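Local coordinates for protein thiosulfate sulfurtransferase (PDB 1YT8) that probably acts as a thiosulfate sulfurtransferase, moving sulfur from thiosulfate to cyanide, with four rhodanese-like domains in one chain, at residues H12-A17 and L24-V29; F119-E124 and F512-Q517; R394-T399 and A448-L453. One frame throughout, in Å; residues are numbered along the deposited sequence.

Contact 1 of 3, residues H12-A17 and L24-V29; sequences HDIRAA and LALLDV
Leu24 reaches from just before strand 25-28 to the face of helix 11-20 that carries Ala17 and Ile14. Its CB starts toward the helix but stays clear of it. With chi1 at 66°, CG is held between the backbone N and the carbonyl carbon, and from there the two methyls part. CD1 turns back alongside the strand and lies 4.2 Å from CB of Leu26. CD2 does the touching across the contact: it meets Ala17 CB at 3.4 Å, tighter than two methyl groups usually come, and passes Ile14 O at 4.0 Å. The CG2 methyl of Ile14 is a little farther off, 4.4 Å from Leu24 CD2. The same Ile14 methyl reaches the next inward-facing residue of the strand, with Leu26 CD2 at 4.3 Å, so one branch of the isoleucine touches both Leu24, just before the strand, and Leu26 within it.

In this way the rhodanese-like domain seats a helix on its central parallel sheet: helix 11-20 links strand 7-9 to strand 25-28 in a beta-alpha-beta connection, passing over strands that lie between them. Trp101 of helix 97-103 and Thr67 of strand 66-69 touch both Ile14 and Leu26 and extend the apolar layer.

The interface is made of methyl groups, and a carbonyl oxygen brushed by a carbon is no bond; helix and strand are therefore joined by close fit and the burial of hydrocarbon, without directional polar bonds between them.

Contact 2 of 3, residues F119-E124 and F512-Q517; sequences FGELVE and FGLVEQ
Val515 sets its CG2 methyl against the backbone of Glu121 and Leu122, in helix-helix packing that, within a chain built of rhodanese-like domains, brings the C-terminal helix 514-521 onto helix 114-127, almost four hundred residues earlier. The approach is close, with CA of Leu122 and CA of Val515 5.9 Å apart, because the methyl rests on the peptide unit itself. CG2 of Val515 lies 3.8 Å from Leu122 N and equally far from Glu121 C, and it also touches Glu121 CB. CG1 of Val515, anti to the backbone N (chi1 171°), comes within 4.5 Å of Leu122 CD1. On the other flank Leu514 offers CD1 to the aliphatic part of Glu121, 4.3 Å from its CG.

The next shell explains why a buried glutamate can serve as packing surface. Its chain bends at chi2 (-55°), which turns the carboxylate away from the line of CA, CB and CG, and OE2 forms a salt bridge with NE of Arg196. Glu124, one turn on, engages NH2 of the same guanidinium group. Arg196 belongs to the pocket that holds sulfite, so Glu121 and Glu124 are second-shell neighbours of that site, and the two carboxylates probably help to fix the rotation of the guanidinium.

Leu122, partly exposed, also rests on Phe526 and Val528 of the C-terminal tail. Phe526 meets the ring of Phe119 edge-to-face. Within helix 114-127, one face of that Phe119 ring is covered by CG2 of Val123, which stands 3.4 Å above the ring plane and is offset toward the rim.

Contact 3 of 3, residues R394-T399 and A448-L453; sequences RVLDFT and AEVQAL
The buried layer between sheet and helix in the last rhodanese-like domain is where Val450 meets Leu396 and Phe398. A single methyl, Val450 CG2, serves both partners. It lies 4.4 Å from Leu396 CD1, at the end of a side chain extended at chi2 (-176°), and it is just as far from Phe398 CZ. The valine methyl approaches the phenyl ring at its edge, near the ring plane, rather than over a face. These are loose contacts, and Leu435 thickens the layer by touching all three residues.

Leu435 belongs to strand 432-436, which in the parallel rhodanese sheet, of strand order 1-5-4-2-3, lies directly beside strand 393-397. Helix 441-454 leads from that strand to strand 458-461 and here reaches across it to the side chains of strand 393-397 and the loop after it.

The chain just beyond the strand is shaped by an Asx turn: Thr399 N donates to Asp397 OD1 over 3.1 Å, nearly straight at 165°, meeting the oxygen from above the carboxylate plane, 36° out of it. Thr399 OG1 is hydrogen-bonded to Asn403 ND2 at the helix that follows.

Contacts 1 and 3 are variations on one theme, a helix packed on the second strand of a rhodanese-like sheet, though from different helices of the fold and in the first and last domains; their centres are 32 Å apart. Contact 2 instead joins helices from distant parts of the chain. Its centre is 22 Å from that of contact 1, and Arg15, on the helix of contact 1, bonds through NH1 to Asp521 O at the end of helix 514-521. Contact 3, about 43 Å from contact 2 between centres, has its own tie to the first domain through Glu449 and Arg82. Contact 2 is linked to the sulfite pocket, through the salt bridges of Glu121 and Glu124 to Arg196.

Contact 1 of 3, residues H12-A17 and L24-V29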
ATOM      1  N   HIS A  12      14.890   7.560 -21.012  1.00 18.46           N
ATOM      2  CA  HIS A  12      15.868   6.584 -21.475  1.00 18.74           C
ATOM      3  C   HIS A  12      16.797   6.077 -20.377  1.00 17.37           C
ATOM      4  O   HIS A  12      17.160   4.898 -20.371  1.00 16.82           O
ATOM      5  CB  HIS A  12      16.666   7.173 -22.638  1.00 21.22           C
ATOM      6  CG  HIS A  12      15.823   7.457 -23.841  1.00 26.80           C
ATOM      7  ND1 HIS A  12      15.273   6.456 -24.612  1.00 30.40           N
ATOM      8  CD2 HIS A  12      15.364   8.623 -24.355  1.00 29.64           C
ATOM      9  CE1 HIS A  12      14.509   6.992 -25.547  1.00 30.25           C
ATOM     10  NE2 HIS A  12      14.546   8.306 -25.412  1.00 31.59           N
ATOM     11  N   ASP A  13      17.179   6.955 -19.451  1.00 16.12           N
ATOM     12  CA  ASP A  13      18.047   6.558 -18.342  1.00 14.83           C
ATOM     13  C   ASP A  13      17.301   5.553 -17.470  1.00 14.17           C
ATOM     14  O   ASP A  13      17.852   4.527 -17.064  1.00 13.04           O
ATOM     15  CB  ASP A  13      18.424   7.763 -17.467  1.00 16.34           C
ATOM     16  CG  ASP A  13      19.384   8.719 -18.151  1.00 18.62           C
ATOM     17  OD1 ASP A  13      20.402   8.251 -18.703  1.00 16.87           O
ATOM     18  OD2 ASP A  13      19.128   9.946 -18.118  1.00 14.88           O
ATOM     19  N   ILE A  14      16.045   5.867 -17.170  1.00 13.99           N
ATOM     20  CA  ILE A  14      15.221   4.997 -16.336  1.00 13.33           C
ATOM     21  C   ILE A  14      14.958   3.661 -17.033  1.00 14.02           C
ATOM     22  O   ILE A  14      15.075   2.601 -16.418  1.00 13.20           O
ATOM     23  CB  ILE A  14      13.858   5.660 -16.006  1.00 14.12           C
ATOM     24  CG1 ILE A  14      14.078   6.987 -15.257  1.00 13.92           C
ATOM     25  CG2 ILE A  14      12.995   4.696 -15.202  1.00 11.77           C
ATOM     26  CD1 ILE A  14      14.838   6.861 -13.939  1.00 15.30           C
ATOM     27  N   ARG A  15      14.602   3.711 -18.316  1.00 14.19           N
ATOM     28  CA  ARG A  15      14.323   2.493 -19.067  1.00 14.30           C
ATOM     29  C   ARG A  15      15.546   1.589 -19.110  1.00 15.07           C
ATOM     30  O   ARG A  15      15.429   0.371 -18.983  1.00 15.83           O
ATOM     31  CB  ARG A  15      13.882   2.824 -20.495  1.00 15.33           C
ATOM     32  CG  ARG A  15      13.437   1.600 -21.291  1.00 17.72           C
ATOM     33  CD  ARG A  15      13.057   1.965 -22.719  1.00 19.87           C
ATOM     34  NE  ARG A  15      12.607   0.803 -23.482  1.00 24.65           N
ATOM     35  CZ  ARG A  15      11.413   0.231 -23.356  1.00 27.08           C
ATOM     36  NH1 ARG A  15      10.525   0.712 -22.492  1.00 27.13           N
ATOM     37  NH2 ARG A  15      11.105  -0.828 -24.094  1.00 28.01           N
ATOM     38  N   ALA A  16      16.719   2.188 -19.293  1.00 14.53           N
ATOM     39  CA  ALA A  16      17.952   1.419 -19.342  1.00 15.63           C
ATOM     40  C   ALA A  16      18.178   0.718 -18.005  1.00 12.81           C
ATOM     41  O   ALA A  16      18.535  -0.458 -17.968  1.00 13.08           O
ATOM     42  CB  ALA A  16      19.137   2.332 -19.668  1.00 13.51           C
ATOM     43  N   ALA A  17      17.960   1.436 -16.904  1.00 11.84           N
ATOM     44  CA  ALA A  17      18.155   0.843 -15.584  1.00 12.92           C
ATOM     45  C   ALA A  17      17.148  -0.282 -15.317  1.00 13.67           C
ATOM     46  O   ALA A  17      17.504  -1.319 -14.744  1.00 16.40           O
ATOM     47  CB  ALA A  17      18.060   1.926 -14.496  1.00 11.66           C
ATOM     48  N   LEU A  24      16.665   1.416  -8.508  1.00 13.61           N
ATOM     49  CA  LEU A  24      16.254   2.788  -8.768  1.00 14.66           C
ATOM     50  C   LEU A  24      14.942   3.068  -8.055  1.00 14.76           C
ATOM     51  O   LEU A  24      14.161   2.155  -7.768  1.00 13.98           O
ATOM     52  CB  LEU A  24      16.080   3.025 -10.276  1.00 15.29           C
ATOM     53  CG  LEU A  24      14.955   2.288 -11.011  1.00 13.72           C
ATOM     54  CD1 LEU A  24      13.632   3.035 -10.849  1.00 16.14           C
ATOM     55  CD2 LEU A  24      15.303   2.188 -12.485  1.00 17.65           C
ATOM     56  N   ALA A  25      14.715   4.339  -7.752  1.00 14.96           N
ATOM     57  CA  ALA A  25      13.483   4.761  -7.112  1.00 15.11           C
ATOM     58  C   ALA A  25      12.941   5.917  -7.944  1.00 16.24           C
ATOM     59  O   ALA A  25      13.537   6.992  -7.980  1.00 16.66           O
ATOM     60  CB  ALA A  25      13.751   5.212  -5.674  1.00 16.17           C
ATOM     61  N   LEU A  26      11.835   5.669  -8.640  1.00 13.85           N
ATOM     62  CA  LEU A  26      11.183   6.681  -9.473  1.00 14.08           C
ATOM     63  C   LEU A  26       9.993   7.150  -8.647  1.00 14.64           C
ATOM     64  O   LEU A  26       8.988   6.446  -8.540  1.00 13.64           O
ATOM     65  CB  LEU A  26      10.702   6.057 -10.784  1.00 11.37           C
ATOM     66  CG  LEU A  26       9.937   6.952 -11.759  1.00 12.41           C
ATOM     67  CD1 LEU A  26      10.803   8.140 -12.155  1.00 11.86           C
ATOM     68  CD2 LEU A  26       9.546   6.145 -12.986  1.00 12.18           C
ATOM     69  N   LEU A  27      10.109   8.340  -8.067  1.00 13.50           N
ATOM     70  CA  LEU A  27       9.063   8.855  -7.194  1.00 13.00           C
ATOM     71  C   LEU A  27       8.203   9.987  -7.740  1.00 12.32           C
ATOM     72  O   LEU A  27       8.713  11.036  -8.134  1.00 14.07           O
ATOM     73  CB  LEU A  27       9.691   9.312  -5.874  1.00 13.73           C
ATOM     74  CG  LEU A  27      10.591   8.318  -5.133  1.00 14.07           C
ATOM     75  CD1 LEU A  27      11.194   8.992  -3.902  1.00 14.36           C
ATOM     76  CD2 LEU A  27       9.782   7.092  -4.735  1.00 15.92           C
ATOM     77  N   ASP A  28       6.893   9.762  -7.747  1.00 13.23           N
ATOM     78  CA  ASP A  28       5.929  10.764  -8.185  1.00 12.25           C
ATOM     79  C   ASP A  28       5.612  11.495  -6.880  1.00 13.20           C
ATOM     80  O   ASP A  28       5.022  10.910  -5.969  1.00 13.23           O
ATOM     81  CB  ASP A  28       4.666  10.084  -8.720  1.00 12.41           C
ATOM     82  CG  ASP A  28       3.695  11.065  -9.367  1.00 14.07           C
ATOM     83  OD1 ASP A  28       3.559  12.206  -8.869  1.00 14.29           O
ATOM     84  OD2 ASP A  28       3.055  10.688 -10.371  1.00 14.06           O
ATOM     85  N   VAL A  29       6.004  12.760  -6.776  1.00 13.38           N
ATOM     86  CA  VAL A  29       5.766  13.504  -5.544  1.00 11.22           C
ATOM     87  C   VAL A  29       4.454  14.284  -5.464  1.00 11.90           C
ATOM     88  O   VAL A  29       4.226  15.020  -4.504  1.00 13.07           O
ATOM     89  CB  VAL A  29       6.946  14.458  -5.238  1.00 11.61           C
ATOM     90  CG1 VAL A  29       8.209  13.643  -4.991  1.00 13.95           C
ATOM     91  CG2 VAL A  29       7.153  15.437  -6.395  1.00 13.66           C
TER

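Contact 2 of 3, residues F119-E124 and F512-Q517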
ATOM      1  N   PHE A 119       0.006  -7.572 -13.224  1.00 12.83           N
ATOM      2  CA  PHE A 119       0.543  -8.924 -13.094  1.00 11.98           C
ATOM      3  C   PHE A 119      -0.601  -9.917 -12.900  1.00 11.91           C
ATOM      4  O   PHE A 119      -0.578 -11.018 -13.447  1.00 11.43           O
ATOM      5  CB  PHE A 119       1.499  -9.034 -11.902  1.00 12.83           C
ATOM      6  CG  PHE A 119       1.970 -10.443 -11.646  1.00 14.31           C
ATOM      7  CD1 PHE A 119       2.838 -11.071 -12.536  1.00 13.26           C
ATOM      8  CD2 PHE A 119       1.508 -11.156 -10.547  1.00 12.56           C
ATOM      9  CE1 PHE A 119       3.239 -12.399 -12.336  1.00 14.44           C
ATOM     10  CE2 PHE A 119       1.900 -12.483 -10.336  1.00 14.57           C
ATOM     11  CZ  PHE A 119       2.771 -13.105 -11.238  1.00 14.63           C
ATOM     12  N   GLY A 120      -1.601  -9.525 -12.115  1.00 11.97           N
ATOM     13  CA  GLY A 120      -2.734 -10.403 -11.881  1.00 13.03           C
ATOM     14  C   GLY A 120      -3.427 -10.782 -13.178  1.00 13.67           C
ATOM     15  O   GLY A 120      -3.818 -11.938 -13.381  1.00 10.70           O
ATOM     16  N   GLU A 121      -3.577  -9.807 -14.067  1.00 12.94           N
ATOM     17  CA  GLU A 121      -4.220 -10.058 -15.346  1.00 12.44           C
ATOM     18  C   GLU A 121      -3.351 -10.980 -16.197  1.00 13.19           C
ATOM     19  O   GLU A 121      -3.872 -11.808 -16.944  1.00 12.48           O
ATOM     20  CB  GLU A 121      -4.479  -8.741 -16.085  1.00 14.01           C
ATOM     21  CG  GLU A 121      -5.503  -7.821 -15.405  1.00 13.86           C
ATOM     22  CD  GLU A 121      -6.845  -8.498 -15.153  1.00 16.27           C
ATOM     23  OE1 GLU A 121      -7.305  -9.267 -16.029  1.00 16.95           O
ATOM     24  OE2 GLU A 121      -7.450  -8.250 -14.085  1.00 16.41           O
ATOM     25  N   LEU A 122      -2.032 -10.830 -16.082  1.00 10.54           N
ATOM     26  CA  LEU A 122      -1.092 -11.668 -16.831  1.00 12.29           C
ATOM     27  C   LEU A 122      -1.218 -13.126 -16.394  1.00 11.65           C
ATOM     28  O   LEU A 122      -1.147 -14.043 -17.223  1.00 15.46           O
ATOM     29  CB  LEU A 122       0.347 -11.191 -16.611  1.00 12.83           C
ATOM     30  CG  LEU A 122       1.439 -11.925 -17.400  1.00 14.19           C
ATOM     31  CD1 LEU A 122       1.226 -11.697 -18.901  1.00 15.92           C
ATOM     32  CD2 LEU A 122       2.808 -11.410 -16.985  1.00 14.79           C
ATOM     33  N   VAL A 123      -1.397 -13.339 -15.092  1.00 11.88           N
ATOM     34  CA  VAL A 123      -1.550 -14.688 -14.566  1.00 12.34           C
ATOM     35  C   VAL A 123      -2.784 -15.356 -15.179  1.00 14.03           C
ATOM     36  O   VAL A 123      -2.697 -16.492 -15.659  1.00 13.78           O
ATOM     37  CB  VAL A 123      -1.654 -14.683 -13.012  1.00 11.62           C
ATOM     38  CG1 VAL A 123      -1.994 -16.078 -12.496  1.00 11.08           C
ATOM     39  CG2 VAL A 123      -0.322 -14.229 -12.404  1.00 10.96           C
ATOM     40  N   GLU A 124      -3.923 -14.663 -15.187  1.00 13.95           N
ATOM     41  CA  GLU A 124      -5.130 -15.252 -15.764  1.00 16.08           C
ATOM     42  C   GLU A 124      -4.955 -15.499 -17.255  1.00 16.38           C
ATOM     43  O   GLU A 124      -5.385 -16.527 -17.780  1.00 16.11           O
ATOM     44  CB  GLU A 124      -6.360 -14.357 -15.561  1.00 18.48           C
ATOM     45  CG  GLU A 124      -7.658 -15.066 -15.966  1.00 22.56           C
ATOM     46  CD  GLU A 124      -8.895 -14.195 -15.842  1.00 24.91           C
ATOM     47  OE1 GLU A 124      -9.072 -13.282 -16.675  1.00 27.02           O
ATOM     48  OE2 GLU A 124      -9.690 -14.424 -14.908  1.00 27.80           O
ATOM     49  N   PHE A 512      -8.985  -4.858 -17.926  1.00 14.88           N
ATOM     50  CA  PHE A 512      -9.071  -5.646 -19.156  1.00 17.16           C
ATOM     51  C   PHE A 512      -7.993  -5.248 -20.168  1.00 16.74           C
ATOM     52  O   PHE A 512      -7.604  -6.046 -21.024  1.00 16.41           O
ATOM     53  CB  PHE A 512     -10.452  -5.458 -19.794  1.00 22.92           C
ATOM     54  CG  PHE A 512     -10.684  -6.304 -21.026  1.00 26.65           C
ATOM     55  CD1 PHE A 512     -10.995  -7.656 -20.912  1.00 29.19           C
ATOM     56  CD2 PHE A 512     -10.592  -5.744 -22.299  1.00 29.44           C
ATOM     57  CE1 PHE A 512     -11.214  -8.443 -22.051  1.00 31.21           C
ATOM     58  CE2 PHE A 512     -10.808  -6.519 -23.444  1.00 30.11           C
ATOM     59  CZ  PHE A 512     -11.120  -7.871 -23.318  1.00 30.50           C
ATOM     60  N   GLY A 513      -7.511  -4.012 -20.077  1.00 15.39           N
ATOM     61  CA  GLY A 513      -6.499  -3.562 -21.018  1.00 14.55           C
ATOM     62  C   GLY A 513      -5.068  -3.544 -20.509  1.00 14.59           C
ATOM     63  O   GLY A 513      -4.164  -3.121 -21.233  1.00 14.12           O
ATOM     64  N   LEU A 514      -4.845  -4.017 -19.287  1.00 11.95           N
ATOM     65  CA  LEU A 514      -3.506  -4.005 -18.697  1.00 12.35           C
ATOM     66  C   LEU A 514      -2.438  -4.873 -19.355  1.00 12.64           C
ATOM     67  O   LEU A 514      -1.296  -4.443 -19.491  1.00 13.52           O
ATOM     68  CB  LEU A 514      -3.582  -4.349 -17.207  1.00 12.08           C
ATOM     69  CG  LEU A 514      -4.142  -3.238 -16.320  1.00 13.30           C
ATOM     70  CD1 LEU A 514      -4.234  -3.731 -14.889  1.00 11.95           C
ATOM     71  CD2 LEU A 514      -3.243  -2.010 -16.410  1.00 14.27           C
ATOM     72  N   VAL A 515      -2.783  -6.091 -19.753  1.00 12.02           N
ATOM     73  CA  VAL A 515      -1.788  -6.951 -20.381  1.00 13.62           C
ATOM     74  C   VAL A 515      -1.258  -6.314 -21.662  1.00 14.47           C
ATOM     75  O   VAL A 515      -0.058  -6.376 -21.952  1.00 15.86           O
ATOM     76  CB  VAL A 515      -2.365  -8.348 -20.665  1.00 13.65           C
ATOM     77  CG1 VAL A 515      -1.397  -9.158 -21.525  1.00 13.59           C
ATOM     78  CG2 VAL A 515      -2.604  -9.062 -19.342  1.00 15.41           C
ATOM     79  N   GLU A 516      -2.145  -5.682 -22.422  1.00 15.34           N
ATOM     80  CA  GLU A 516      -1.734  -5.020 -23.649  1.00 18.13           C
ATOM     81  C   GLU A 516      -0.760  -3.891 -23.306  1.00 17.22           C
ATOM     82  O   GLU A 516       0.247  -3.706 -23.986  1.00 15.94           O
ATOM     83  CB  GLU A 516      -2.949  -4.457 -24.388  1.00 20.61           C
ATOM     84  CG  GLU A 516      -2.612  -3.821 -25.726  1.00 26.67           C
ATOM     85  CD  GLU A 516      -3.840  -3.304 -26.454  1.00 31.83           C
ATOM     86  OE1 GLU A 516      -4.791  -4.090 -26.649  1.00 34.43           O
ATOM     87  OE2 GLU A 516      -3.853  -2.115 -26.836  1.00 35.29           O
ATOM     88  N   GLN A 517      -1.057  -3.143 -22.245  1.00 16.06           N
ATOM     89  CA  GLN A 517      -0.182  -2.046 -21.832  1.00 14.20           C
ATOM     90  C   GLN A 517       1.191  -2.553 -21.399  1.00 14.03           C
ATOM     91  O   GLN A 517       2.209  -1.917 -21.682  1.00 15.73           O
ATOM     92  CB  GLN A 517      -0.800  -1.244 -20.683  1.00 15.93           C
ATOM     93  CG  GLN A 517      -2.011  -0.411 -21.051  1.00 14.55           C
ATOM     94  CD  GLN A 517      -2.229   0.710 -20.059  1.00 16.22           C
ATOM     95  OE1 GLN A 517      -1.554   1.745 -20.113  1.00 18.41           O
ATOM     96  NE2 GLN A 517      -3.149   0.503 -19.129  1.00 14.26           N
TER

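Contact 3 of 3, residues R394-T399 and A448-L453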
ATOM      1  N   ARG A 394      -4.993  31.090  13.796  1.00 15.17           N
ATOM      2  CA  ARG A 394      -5.339  30.211  12.684  1.00 16.13           C
ATOM      3  C   ARG A 394      -4.813  28.803  12.941  1.00 16.38           C
ATOM      4  O   ARG A 394      -3.616  28.598  13.165  1.00 16.60           O
ATOM      5  CB  ARG A 394      -4.763  30.741  11.367  1.00 14.14           C
ATOM      6  CG  ARG A 394      -5.007  29.817  10.169  1.00 13.71           C
ATOM      7  CD  ARG A 394      -6.502  29.625   9.904  1.00 10.75           C
ATOM      8  NE  ARG A 394      -7.101  30.801   9.280  1.00 13.70           N
ATOM      9  CZ  ARG A 394      -8.409  30.986   9.122  1.00 14.50           C
ATOM     10  NH1 ARG A 394      -9.274  30.073   9.544  1.00 14.88           N
ATOM     11  NH2 ARG A 394      -8.851  32.082   8.526  1.00 14.79           N
ATOM     12  N   VAL A 395      -5.719  27.836  12.930  1.00 14.65           N
ATOM     13  CA  VAL A 395      -5.342  26.447  13.150  1.00 16.43           C
ATOM     14  C   VAL A 395      -5.342  25.724  11.811  1.00 15.88           C
ATOM     15  O   VAL A 395      -6.337  25.740  11.090  1.00 16.32           O
ATOM     16  CB  VAL A 395      -6.329  25.742  14.100  1.00 15.30           C
ATOM     17  CG1 VAL A 395      -5.963  24.266  14.232  1.00 15.77           C
ATOM     18  CG2 VAL A 395      -6.302  26.418  15.468  1.00 17.04           C
ATOM     19  N   LEU A 396      -4.212  25.104  11.482  1.00 15.26           N
ATOM     20  CA  LEU A 396      -4.063  24.360  10.238  1.00 14.81           C
ATOM     21  C   LEU A 396      -3.977  22.872  10.563  1.00 15.14           C
ATOM     22  O   LEU A 396      -3.151  22.460  11.378  1.00 15.62           O
ATOM     23  CB  LEU A 396      -2.789  24.801   9.509  1.00 15.44           C
ATOM     24  CG  LEU A 396      -2.671  26.291   9.189  1.00 14.83           C
ATOM     25  CD1 LEU A 396      -1.401  26.533   8.376  1.00 13.11           C
ATOM     26  CD2 LEU A 396      -3.905  26.754   8.414  1.00 12.48           C
ATOM     27  N   ASP A 397      -4.827  22.074   9.918  1.00 14.43           N
ATOM     28  CA  ASP A 397      -4.872  20.629  10.139  1.00 14.70           C
ATOM     29  C   ASP A 397      -4.242  19.897   8.948  1.00 12.81           C
ATOM     30  O   ASP A 397      -4.734  19.990   7.827  1.00 14.01           O
ATOM     31  CB  ASP A 397      -6.329  20.182  10.302  1.00 14.66           C
ATOM     32  CG  ASP A 397      -6.459  18.832  10.981  1.00 16.32           C
ATOM     33  OD1 ASP A 397      -5.484  18.048  10.959  1.00 12.34           O
ATOM     34  OD2 ASP A 397      -7.548  18.551  11.531  1.00 16.55           O
ATOM     35  N   PHE A 398      -3.168  19.157   9.208  1.00 13.86           N
ATOM     36  CA  PHE A 398      -2.450  18.424   8.167  1.00 14.17           C
ATOM     37  C   PHE A 398      -2.839  16.953   8.018  1.00 16.20           C
ATOM     38  O   PHE A 398      -2.300  16.252   7.153  1.00 16.42           O
ATOM     39  CB  PHE A 398      -0.943  18.523   8.425  1.00 15.21           C
ATOM     40  CG  PHE A 398      -0.384  19.900   8.203  1.00 15.76           C
ATOM     41  CD1 PHE A 398       0.187  20.244   6.982  1.00 15.15           C
ATOM     42  CD2 PHE A 398      -0.468  20.866   9.200  1.00 16.00           C
ATOM     43  CE1 PHE A 398       0.668  21.533   6.755  1.00 15.75           C
ATOM     44  CE2 PHE A 398       0.008  22.160   8.981  1.00 16.00           C
ATOM     45  CZ  PHE A 398       0.576  22.492   7.758  1.00 15.69           C
ATOM     46  N   THR A 399      -3.756  16.471   8.854  1.00 16.43           N
ATOM     47  CA  THR A 399      -4.174  15.073   8.757  1.00 16.41           C
ATOM     48  C   THR A 399      -4.867  14.851   7.409  1.00 17.63           C
ATOM     49  O   THR A 399      -5.206  15.809   6.718  1.00 16.86           O
ATOM     50  CB  THR A 399      -5.140  14.689   9.901  1.00 16.96           C
ATOM     51  OG1 THR A 399      -5.292  13.264   9.943  1.00 18.84           O
ATOM     52  CG2 THR A 399      -6.503  15.325   9.690  1.00 15.93           C
ATOM     53  N   ALA A 448       8.555  25.017   9.788  1.00 16.61           N
ATOM     54  CA  ALA A 448       9.499  25.891   9.100  1.00 17.31           C
ATOM     55  C   ALA A 448       8.922  26.564   7.858  1.00 17.17           C
ATOM     56  O   ALA A 448       9.163  27.752   7.624  1.00 17.29           O
ATOM     57  CB  ALA A 448      10.766  25.111   8.733  1.00 18.56           C
ATOM     58  N   GLU A 449       8.166  25.816   7.061  1.00 15.59           N
ATOM     59  CA  GLU A 449       7.580  26.384   5.854  1.00 15.81           C
ATOM     60  C   GLU A 449       6.500  27.412   6.177  1.00 14.81           C
ATOM     61  O   GLU A 449       6.423  28.463   5.545  1.00 15.23           O
ATOM     62  CB  GLU A 449       6.982  25.295   4.958  1.00 16.11           C
ATOM     63  CG  GLU A 449       6.638  25.841   3.581  1.00 15.74           C
ATOM     64  CD  GLU A 449       6.099  24.804   2.619  1.00 17.63           C
ATOM     65  OE1 GLU A 449       6.313  23.592   2.835  1.00 20.49           O
ATOM     66  OE2 GLU A 449       5.468  25.218   1.625  1.00 18.86           O
ATOM     67  N   VAL A 450       5.661  27.115   7.160  1.00 15.51           N
ATOM     68  CA  VAL A 450       4.615  28.062   7.519  1.00 15.26           C
ATOM     69  C   VAL A 450       5.251  29.360   8.026  1.00 15.39           C
ATOM     70  O   VAL A 450       4.790  30.456   7.701  1.00 15.72           O
ATOM     71  CB  VAL A 450       3.666  27.481   8.591  1.00 13.21           C
ATOM     72  CG1 VAL A 450       2.628  28.523   8.973  1.00 13.57           C
ATOM     73  CG2 VAL A 450       2.965  26.229   8.042  1.00 13.83           C
ATOM     74  N   GLN A 451       6.318  29.238   8.807  1.00 15.68           N
ATOM     75  CA  GLN A 451       7.002  30.423   9.317  1.00 16.16           C
ATOM     76  C   GLN A 451       7.572  31.236   8.164  1.00 15.99           C
ATOM     77  O   GLN A 451       7.459  32.460   8.139  1.00 17.27           O
ATOM     78  CB  GLN A 451       8.148  30.032  10.251  1.00 16.89           C
ATOM     79  CG  GLN A 451       7.724  29.355  11.532  1.00 17.63           C
ATOM     80  CD  GLN A 451       8.915  28.901  12.342  1.00 19.79           C
ATOM     81  OE1 GLN A 451       9.786  28.198  11.834  1.00 19.32           O
ATOM     82  NE2 GLN A 451       8.962  29.300  13.608  1.00 22.14           N
ATOM     83  N   ALA A 452       8.186  30.548   7.206  1.00 16.09           N
ATOM     84  CA  ALA A 452       8.787  31.217   6.053  1.00 17.49           C
ATOM     85  C   ALA A 452       7.762  31.937   5.183  1.00 17.60           C
ATOM     86  O   ALA A 452       7.961  33.093   4.798  1.00 16.97           O
ATOM     87  CB  ALA A 452       9.568  30.207   5.211  1.00 18.96           C
ATOM     88  N   LEU A 453       6.661  31.258   4.881  1.00 17.82           N
ATOM     89  CA  LEU A 453       5.620  31.839   4.042  1.00 18.52           C
ATOM     90  C   LEU A 453       4.822  32.959   4.712  1.00 19.50           C
ATOM     91  O   LEU A 453       4.429  33.923   4.050  1.00 20.87           O
ATOM     92  CB  LEU A 453       4.652  30.741   3.575  1.00 17.85           C
ATOM     93  CG  LEU A 453       5.238  29.658   2.666  1.00 20.20           C
ATOM     94  CD1 LEU A 453       4.273  28.475   2.585  1.00 18.96           C
ATOM     95  CD2 LEU A 453       5.507  30.244   1.280  1.00 18.97           C
TER